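Local coordinates for protein regulator of chromosome condensation (Saccharomyces cerevisiae, PDB 3OF7) that promotes the exchange of GDP for GTP on the small GTPases Gsp1 and Gsp2 and binds chromatin, at residues R176-I181 with G231-L236; S202-V207 with F218-G223; G338-F343 with G362-V367. One frame throughout, in Å; residues are numbered along the deposited sequence.

Overall arrangement
All three contacts lie within the RCC1-like beta-propeller of this single-chain structure. Contact 1 is a polar bridge between loops of the third and fourth RCC1 repeats. Contact 2 is the open end of a hairpin, 202-207 with 218-223, falling in sequence between the two halves of contact 1. Contact 3, later in the chain, ties together two parts of the sixth repeat. None touches another: contacts 1 and 2 have centres about 24 Å apart and nearest atoms about 9 Å apart, contacts 1 and 3 centres about 25 Å apart, and contacts 2 and 3 centres about 37 Å apart. With one protein chain in the assembly, all three are contacts within the propeller.

Contact 1 (R176-I181 with G231-L236); sequences RCNEGI and GQQNQL
Q232 and Q233 meet N178 and E179 in a polar loop-to-loop contact at the surface, joining the turn after strand 169-177, in the third RCC1 repeat, to a type I turn, G231 to N234, in the fourth. The amide of Q232 does most of the work. With CD anti to CA (chi2 173°) the chain runs straight out, and its amide meets the other loop with both ends. Q232 OE1 takes the backbone N-H of N178 (N to OE1 3.0 Å), in the carbonyl plane on a lone pair and nearly straight at 171°. Q232 NE2 gives a hydrogen to E179 OE2 at 2.8 Å, on the syn lone pair of the carboxylate, whose plane stands 64° from that of the amide. Beside this, Q233 NE2 reaches N178 OD1, tip to tip, in a weak bond of 3.4 Å. The oxygen of the same amide, Q233 OE1, accepts from Q235 NE2 at 2.9 Å, which helps fix its rotation. C177 adds its CB, 3.3 Å from Q232 OE1. N230, just after strand 225-229, gives Q232 OE1 another bond from ND2, R245 packs on C177 and Q232, and L300 of strand 300-302 touches Q233.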
loop_
_atom_site.group_PDB
_atom_site.type_symbol
_atom_site.label_atom_id
_atom_site.label_comp_id
_atom_site.label_asym_id
_atom_site.label_seq_id
_atom_site.Cartn_x
_atom_site.Cartn_y
_atom_site.Cartn_z
ATOM N N ARG A 176 12.259 5.082 10.387
ATOM C CA ARG A 176 12.045 5.943 11.531
ATOM C C ARG A 176 11.305 5.201 12.638
ATOM O O ARG A 176 10.859 4.067 12.471
ATOM C CB ARG A 176 11.273 7.204 11.124
ATOM C CG ARG A 176 12.097 8.214 10.345
ATOM C CD ARG A 176 11.265 9.453 10.044
ATOM N NE ARG A 176 11.958 10.366 9.140
ATOM C CZ ARG A 176 12.800 11.320 9.529
ATOM N NH1 ARG A 176 13.061 11.506 10.819
ATOM N NH2 ARG A 176 13.383 12.089 8.619
ATOM N N CYS A 177 11.208 5.857 13.785
ATOM C CA CYS A 177 10.442 5.382 14.916
ATOM C C CYS A 177 9.758 6.608 15.530
ATOM O O CYS A 177 9.869 7.719 14.999
ATOM C CB CYS A 177 11.373 4.710 15.923
ATOM S SG CYS A 177 12.692 5.793 16.483
ATOM N N ASN A 178 9.067 6.415 16.651
ATOM C CA ASN A 178 8.274 7.487 17.271
ATOM C C ASN A 178 9.026 8.810 17.461
ATOM O O ASN A 178 8.427 9.888 17.365
ATOM C CB ASN A 178 7.692 7.020 18.619
ATOM C CG ASN A 178 6.718 5.855 18.475
ATOM O OD1 ASN A 178 6.257 5.540 17.377
ATOM N ND2 ASN A 178 6.402 5.206 19.596
ATOM N N GLU A 179 10.334 8.725 17.704
ATOM C CA GLU A 179 11.123 9.882 18.150
ATOM C C GLU A 179 12.206 10.370 17.179
ATOM O O GLU A 179 12.784 11.446 17.382
ATOM C CB GLU A 179 11.722 9.638 19.549
ATOM C CG GLU A 179 12.343 8.257 19.769
ATOM C CD GLU A 179 11.333 7.210 20.227
ATOM O OE1 GLU A 179 10.691 7.406 21.284
ATOM O OE2 GLU A 179 11.186 6.184 19.529
ATOM N N GLY A 180 12.478 9.603 16.127
ATOM C CA GLY A 180 13.429 10.038 15.111
ATOM C C GLY A 180 13.807 8.912 14.175
ATOM O O GLY A 180 12.995 8.030 13.893
ATOM N N ILE A 181 15.044 8.945 13.694
ATOM C CA ILE A 181 15.561 7.881 12.828
ATOM C C ILE A 181 16.025 6.704 13.686
ATOM O O ILE A 181 16.819 6.884 14.621
ATOM C CB ILE A 181 16.694 8.411 11.900
ATOM C CG1 ILE A 181 16.122 9.464 10.939
ATOM C CG2 ILE A 181 17.378 7.258 11.114
ATOM C CD1 ILE A 181 17.151 10.399 10.320
ATOM N N GLY A 231 9.860 -1.658 15.565
ATOM C CA GLY A 231 9.082 -2.705 16.208
ATOM C C GLY A 231 8.308 -2.273 17.437
ATOM O O GLY A 231 7.836 -3.115 18.199
ATOM N N GLN A 232 8.157 -0.963 17.618
ATOM C CA GLN A 232 7.534 -0.410 18.836
ATOM C C GLN A 232 6.058 -0.775 19.006
ATOM O O GLN A 232 5.517 -0.678 20.114
ATOM C CB GLN A 232 7.695 1.110 18.877
ATOM C CG GLN A 232 9.137 1.576 18.924
ATOM C CD GLN A 232 9.274 3.085 18.805
ATOM O OE1 GLN A 232 8.832 3.696 17.821
ATOM N NE2 GLN A 232 9.905 3.699 19.806
ATOM N N GLN A 233 5.410 -1.168 17.911
ATOM C CA GLN A 233 4.001 -1.555 17.931
ATOM C C GLN A 233 3.809 -3.069 17.755
ATOM O O GLN A 233 2.715 -3.521 17.401
ATOM C CB GLN A 233 3.213 -0.797 16.847
ATOM C CG GLN A 233 3.061 0.711 17.079
ATOM C CD GLN A 233 4.319 1.505 16.748
ATOM O OE1 GLN A 233 5.041 1.193 15.800
ATOM N NE2 GLN A 233 4.579 2.539 17.528
ATOM N N ASN A 234 4.866 -3.841 18.011
ATOM C CA ASN A 234 4.844 -5.303 17.846
ATOM C C ASN A 234 4.648 -5.749 16.393
ATOM O O ASN A 234 4.229 -6.879 16.134
ATOM C CB ASN A 234 3.794 -5.959 18.755
ATOM C CG ASN A 234 4.413 -6.647 19.957
ATOM O OD1 ASN A 234 4.948 -7.754 19.848
ATOM N ND2 ASN A 234 4.330 -6.003 21.111
ATOM N N GLN A 235 4.970 -4.871 15.446
ATOM C CA GLN A 235 4.756 -5.193 14.029
ATOM C C GLN A 235 5.722 -6.270 13.520
ATOM O O GLN A 235 5.450 -6.916 12.503
ATOM C CB GLN A 235 4.796 -3.944 13.132
ATOM C CG GLN A 235 6.060 -3.094 13.224
ATOM C CD GLN A 235 5.936 -2.003 14.275
ATOM O OE1 GLN A 235 5.915 -2.280 15.478
ATOM N NE2 GLN A 235 5.854 -0.753 13.828
ATOM N N LEU A 236 6.836 -6.460 14.225
ATOM C CA LEU A 236 7.849 -7.433 13.802
ATOM C C LEU A 236 7.530 -8.852 14.269
ATOM O O LEU A 236 8.282 -9.783 13.980
ATOM C CB LEU A 236 9.269 -7.016 14.243
ATOM C CG LEU A 236 9.805 -5.613 13.916
ATOM C CD1 LEU A 236 11.152 -5.397 14.574
ATOM C CD2 LEU A 236 9.892 -5.308 12.410
#

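Contact 2 (S202-V207 with F218-G223); sequences SKYNIV and FLDEEG
Y204 lies against E221 and E222 at the open end of a beta hairpin, strands 206-211 and 215-220, within one sheet of the propeller. From Y204 CB, 3.8 Å from E221 OE2, the ring runs out over the type I turn D220 to G223. CD2 nears E221 CB, while CD1 and CE1 lie by CG and CD of E222, with Y204 CE1 3.4 Å from E222 CD. E222 CB sits over the ring centre, 3.9 Å from the centroid of the Y204 ring and 7° off the normal, a CH-pi contact; at the tip, Y204 OH is 4.1 Å from E222 OE1. An alanine in place of Y204 would probably leave E222 CB and CG without the ring face they pack on and open a gap beside the turn. The backbone of Y204 is held too, its N-H bonding S202 OG in an ST turn. That OG in turn gives its hydrogen to D220 OD2, on the anti side of the carboxylate. E221 lies alongside N205, and E221 OE2 accepts from N205 N at 2.8 Å, while E221 N-H returns to N205 O. Deeper in the sheet I206 and D220 form an antiparallel non-hydrogen-bonded pair, and I206 CG2 meets the edge of the F218 ring. One residue on from I206, V207 N bonds L219 O at 2.8 Å, almost straight at 177°.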
loop_
_atom_site.group_PDB
_atom_site.type_symbol
_atom_site.label_atom_id
_atom_site.label_comp_id
_atom_site.label_asym_id
_atom_site.label_seq_id
_atom_site.Cartn_x
_atom_site.Cartn_y
_atom_site.Cartn_z
ATOM N N SER A 202 17.131 -16.082 3.927
ATOM C CA SER A 202 16.377 -17.325 3.804
ATOM C C SER A 202 17.062 -18.302 2.849
ATOM O O SER A 202 17.833 -17.894 1.974
ATOM C CB SER A 202 14.948 -17.049 3.329
ATOM O OG SER A 202 14.243 -18.264 3.129
ATOM N N LYS A 203 16.763 -19.584 3.025
ATOM C CA LYS A 203 17.232 -20.634 2.115
ATOM C C LYS A 203 16.325 -20.707 0.883
ATOM O O LYS A 203 16.602 -21.436 -0.070
ATOM C CB LYS A 203 17.251 -21.988 2.831
ATOM C CG LYS A 203 18.185 -22.049 4.042
ATOM N N TYR A 204 15.238 -19.941 0.914
ATOM C CA TYR A 204 14.273 -19.902 -0.180
ATOM C C TYR A 204 14.225 -18.513 -0.799
ATOM O O TYR A 204 14.615 -17.528 -0.166
ATOM C CB TYR A 204 12.887 -20.303 0.327
ATOM C CG TYR A 204 12.819 -21.731 0.790
ATOM C CD1 TYR A 204 13.134 -22.075 2.109
ATOM C CD2 TYR A 204 12.456 -22.749 -0.088
ATOM C CE1 TYR A 204 13.084 -23.396 2.540
ATOM C CE2 TYR A 204 12.395 -24.077 0.336
ATOM C CZ TYR A 204 12.715 -24.392 1.648
ATOM O OH TYR A 204 12.660 -25.702 2.070
ATOM N N ASN A 205 13.754 -18.437 -2.039
ATOM C CA ASN A 205 13.585 -17.157 -2.713
ATOM C C ASN A 205 12.467 -16.352 -2.061
ATOM O O ASN A 205 11.448 -16.910 -1.642
ATOM C CB ASN A 205 13.256 -17.363 -4.195
ATOM C CG ASN A 205 14.491 -17.642 -5.048
ATOM O OD1 ASN A 205 15.615 -17.743 -4.548
ATOM N ND2 ASN A 205 14.279 -17.755 -6.351
ATOM N N ILE A 206 12.660 -15.043 -1.984
ATOM C CA ILE A 206 11.589 -14.143 -1.561
ATOM C C ILE A 206 10.600 -14.000 -2.721
ATOM O O ILE A 206 11.013 -13.835 -3.872
ATOM C CB ILE A 206 12.151 -12.770 -1.133
ATOM C CG1 ILE A 206 13.181 -12.945 -0.004
ATOM C CG2 ILE A 206 11.002 -11.812 -0.729
ATOM C CD1 ILE A 206 12.678 -13.808 1.186
ATOM N N VAL A 207 9.310 -14.086 -2.413
ATOM C CA VAL A 207 8.255 -14.081 -3.437
ATOM C C VAL A 207 7.306 -12.873 -3.357
ATOM O O VAL A 207 6.653 -12.525 -4.348
ATOM C CB VAL A 207 7.432 -15.396 -3.413
ATOM C CG1 VAL A 207 8.344 -16.609 -3.640
ATOM C CG2 VAL A 207 6.632 -15.543 -2.103
ATOM N N PHE A 218 8.422 -9.663 4.435
ATOM C CA PHE A 218 8.821 -10.467 3.272
ATOM C C PHE A 218 8.216 -11.859 3.429
ATOM O O PHE A 218 8.091 -12.371 4.554
ATOM C CB PHE A 218 10.351 -10.631 3.164
ATOM C CG PHE A 218 11.135 -9.339 3.143
ATOM C CD1 PHE A 218 11.488 -8.743 1.937
ATOM C CD2 PHE A 218 11.555 -8.739 4.330
ATOM C CE1 PHE A 218 12.233 -7.559 1.902
ATOM C CE2 PHE A 218 12.292 -7.546 4.312
ATOM C CZ PHE A 218 12.632 -6.954 3.095
ATOM N N LEU A 219 7.847 -12.469 2.303
ATOM C CA LEU A 219 7.352 -13.847 2.273
ATOM C C LEU A 219 8.256 -14.667 1.360
ATOM O O LEU A 219 8.643 -14.199 0.284
ATOM C CB LEU A 219 5.914 -13.894 1.745
ATOM C CG LEU A 219 5.193 -15.247 1.653
ATOM C CD1 LEU A 219 5.055 -15.927 3.027
ATOM C CD2 LEU A 219 3.806 -15.040 1.028
ATOM N N ASP A 220 8.611 -15.877 1.788
ATOM C CA ASP A 220 9.454 -16.727 0.935
ATOM C C ASP A 220 8.700 -17.919 0.352
ATOM O O ASP A 220 7.527 -18.138 0.665
ATOM C CB ASP A 220 10.772 -17.117 1.627
ATOM C CG ASP A 220 10.608 -18.191 2.683
ATOM O OD1 ASP A 220 9.532 -18.817 2.771
ATOM O OD2 ASP A 220 11.583 -18.406 3.440
ATOM N N GLU A 221 9.388 -18.685 -0.495
ATOM C CA GLU A 221 8.790 -19.822 -1.207
ATOM C C GLU A 221 8.113 -20.853 -0.310
ATOM O O GLU A 221 7.109 -21.437 -0.709
ATOM C CB GLU A 221 9.839 -20.538 -2.054
ATOM C CG GLU A 221 10.428 -19.723 -3.169
ATOM C CD GLU A 221 11.483 -20.505 -3.926
ATOM O OE1 GLU A 221 11.144 -21.076 -4.986
ATOM O OE2 GLU A 221 12.635 -20.564 -3.451
ATOM N N GLU A 222 8.660 -21.087 0.886
ATOM C CA GLU A 222 8.083 -22.090 1.799
ATOM C C GLU A 222 6.978 -21.529 2.698
ATOM O O GLU A 222 6.325 -22.273 3.437
ATOM C CB GLU A 222 9.172 -22.810 2.624
ATOM C CG GLU A 222 9.800 -21.987 3.760
ATOM C CD GLU A 222 10.537 -22.850 4.790
ATOM O OE1 GLU A 222 10.250 -24.061 4.881
ATOM O OE2 GLU A 222 11.411 -22.314 5.505
ATOM N N GLY A 223 6.753 -20.218 2.624
ATOM C CA GLY A 223 5.668 -19.604 3.379
ATOM C C GLY A 223 6.093 -18.999 4.704
ATOM O O GLY A 223 5.248 -18.712 5.550
#

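Contact 3 (G338-F343 with G362-V367); sequences GRLDMF and GKARAV
G338 and V367 form an antiparallel hydrogen-bonded pair, the start of a short beta ladder in the sixth RCC1 repeat of the propeller; R365 and A366 both face Y357 of strand 357-358, a classic beta bulge. The backbones of G338 and V367 are joined by two hydrogen bonds, each N-H to the other's carbonyl O, and L340 N gives a third to R365 O at 2.8 Å. Between them R339 and A366 make the non-hydrogen-bonded pair. Apolar contact falls to L340, whose CD2 packs on A364 CB at 3.7 Å and, more distantly, on V367 CG2.

The charged group is centred on D341. In R365 the bends at chi2 (-80°) and chi3 bring CD and NE back toward D341, and the guanidinium grips the carboxylate side-on: R365 NE binds D341 OD1 at 2.6 Å on the syn lone pair, and R365 NH2 binds D341 OD2 at 2.7 Å. R339 approaches OD2 from the anti side with NE, its own guanidinium covered on one face by M342 CE. Sharing D341 probably offsets the repulsion between R339 NH2 and R365 NH2, 3.9 Å apart. A water completes the set, donating to D341 OD1 at 3.0 Å and weakly accepting from K363 NZ.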
loop_
_atom_site.group_PDB
_atom_site.type_symbol
_atom_site.label_atom_id
_atom_site.label_comp_id
_atom_site.label_asym_id
_atom_site.label_seq_id
_atom_site.Cartn_x
_atom_site.Cartn_y
_atom_site.Cartn_z
ATOM N N GLY A 338 -11.838 -1.027 11.743
ATOM C CA GLY A 338 -10.991 0.021 12.289
ATOM C C GLY A 338 -11.708 1.340 12.488
ATOM O O GLY A 338 -12.919 1.390 12.770
ATOM N N ARG A 339 -10.953 2.414 12.302
ATOM C CA ARG A 339 -11.366 3.756 12.689
ATOM C C ARG A 339 -12.511 4.356 11.862
ATOM O O ARG A 339 -12.605 4.144 10.648
ATOM C CB ARG A 339 -10.144 4.671 12.647
ATOM C CG ARG A 339 -10.354 5.997 13.326
ATOM C CD ARG A 339 -9.012 6.666 13.546
ATOM N NE ARG A 339 -9.200 7.930 14.247
ATOM C CZ ARG A 339 -8.235 8.804 14.506
ATOM N NH1 ARG A 339 -6.980 8.570 14.122
ATOM N NH2 ARG A 339 -8.533 9.916 15.166
ATOM N N LEU A 340 -13.354 5.129 12.547
ATOM C CA LEU A 340 -14.545 5.753 11.974
ATOM C C LEU A 340 -14.499 7.290 12.011
ATOM O O LEU A 340 -15.306 7.960 11.341
ATOM C CB LEU A 340 -15.772 5.230 12.745
ATOM C CG LEU A 340 -17.217 5.342 12.262
ATOM C CD1 LEU A 340 -17.398 4.730 10.886
ATOM C CD2 LEU A 340 -18.109 4.635 13.284
ATOM N N ASP A 341 -13.556 7.850 12.782
ATOM C CA ASP A 341 -13.471 9.310 12.996
ATOM C C ASP A 341 -13.377 10.103 11.699
ATOM O O ASP A 341 -13.941 11.199 11.586
ATOM C CB ASP A 341 -12.276 9.679 13.897
ATOM C CG ASP A 341 -12.365 9.066 15.282
ATOM O OD1 ASP A 341 -13.457 9.100 15.892
ATOM O OD2 ASP A 341 -11.338 8.546 15.773
ATOM N N MET A 342 -12.649 9.561 10.722
ATOM C CA MET A 342 -12.508 10.222 9.420
ATOM C C MET A 342 -13.152 9.375 8.323
ATOM O O MET A 342 -12.746 9.433 7.160
ATOM C CB MET A 342 -11.030 10.506 9.104
ATOM C CG MET A 342 -10.383 11.553 10.033
ATOM S SD MET A 342 -8.573 11.693 9.948
ATOM C CE MET A 342 -8.080 10.775 11.405
ATOM N N PHE A 343 -14.159 8.594 8.719
ATOM C CA PHE A 343 -14.904 7.723 7.810
ATOM C C PHE A 343 -14.016 6.699 7.104
ATOM O O PHE A 343 -14.340 6.259 5.994
ATOM C CB PHE A 343 -15.676 8.541 6.761
ATOM C CG PHE A 343 -16.794 9.401 7.325
ATOM C CD1 PHE A 343 -17.518 9.004 8.453
ATOM C CD2 PHE A 343 -17.145 10.586 6.683
ATOM C CE1 PHE A 343 -18.570 9.800 8.961
ATOM C CE2 PHE A 343 -18.201 11.390 7.171
ATOM C CZ PHE A 343 -18.908 10.984 8.318
ATOM N N GLY A 362 -20.256 8.602 24.074
ATOM C CA GLY A 362 -21.251 8.075 23.130
ATOM C C GLY A 362 -20.949 8.317 21.655
ATOM O O GLY A 362 -21.839 8.164 20.806
ATOM N N LYS A 363 -19.705 8.693 21.333
ATOM C CA LYS A 363 -19.311 8.895 19.931
ATOM C C LYS A 363 -18.743 7.598 19.347
ATOM O O LYS A 363 -17.856 6.976 19.942
ATOM C CB LYS A 363 -18.290 10.037 19.792
ATOM C CG LYS A 363 -17.939 10.424 18.344
ATOM C CD LYS A 363 -17.091 11.713 18.247
ATOM C CE LYS A 363 -15.627 11.474 18.636
ATOM N NZ LYS A 363 -14.706 12.603 18.262
ATOM N N ALA A 364 -19.258 7.207 18.183
ATOM C CA ALA A 364 -18.809 6.007 17.490
ATOM C C ALA A 364 -17.421 6.265 16.904
ATOM O O ALA A 364 -17.263 7.150 16.066
ATOM C CB ALA A 364 -19.803 5.642 16.389
ATOM N N ARG A 365 -16.422 5.508 17.365
ATOM C CA ARG A 365 -15.021 5.744 16.977
ATOM C C ARG A 365 -14.449 4.653 16.082
ATOM O O ARG A 365 -13.468 4.895 15.374
ATOM C CB ARG A 365 -14.107 5.851 18.210
ATOM C CG ARG A 365 -14.512 6.863 19.287
ATOM C CD ARG A 365 -14.140 8.318 18.980
ATOM N NE ARG A 365 -12.821 8.513 18.357
ATOM C CZ ARG A 365 -11.666 8.714 18.994
ATOM N NH1 ARG A 365 -11.598 8.730 20.318
ATOM N NH2 ARG A 365 -10.553 8.888 18.291
ATOM N N ALA A 366 -15.029 3.451 16.139
ATOM C CA ALA A 366 -14.446 2.282 15.469
ATOM C C ALA A 366 -15.432 1.142 15.185
ATOM O O ALA A 366 -16.415 0.957 15.902
ATOM C CB ALA A 366 -13.236 1.746 16.263
ATOM N N VAL A 367 -15.136 0.376 14.138
ATOM C CA VAL A 367 -15.869 -0.855 13.808
ATOM C C VAL A 367 -14.837 -1.978 13.850
ATOM O O VAL A 367 -14.062 -2.149 12.904
ATOM C CB VAL A 367 -16.548 -0.758 12.411
ATOM C CG1 VAL A 367 -17.294 -2.061 12.065
ATOM C CG2 VAL A 367 -17.513 0.429 12.362
HETATM O O HOH W 1 -15.438 11.249 15.242
#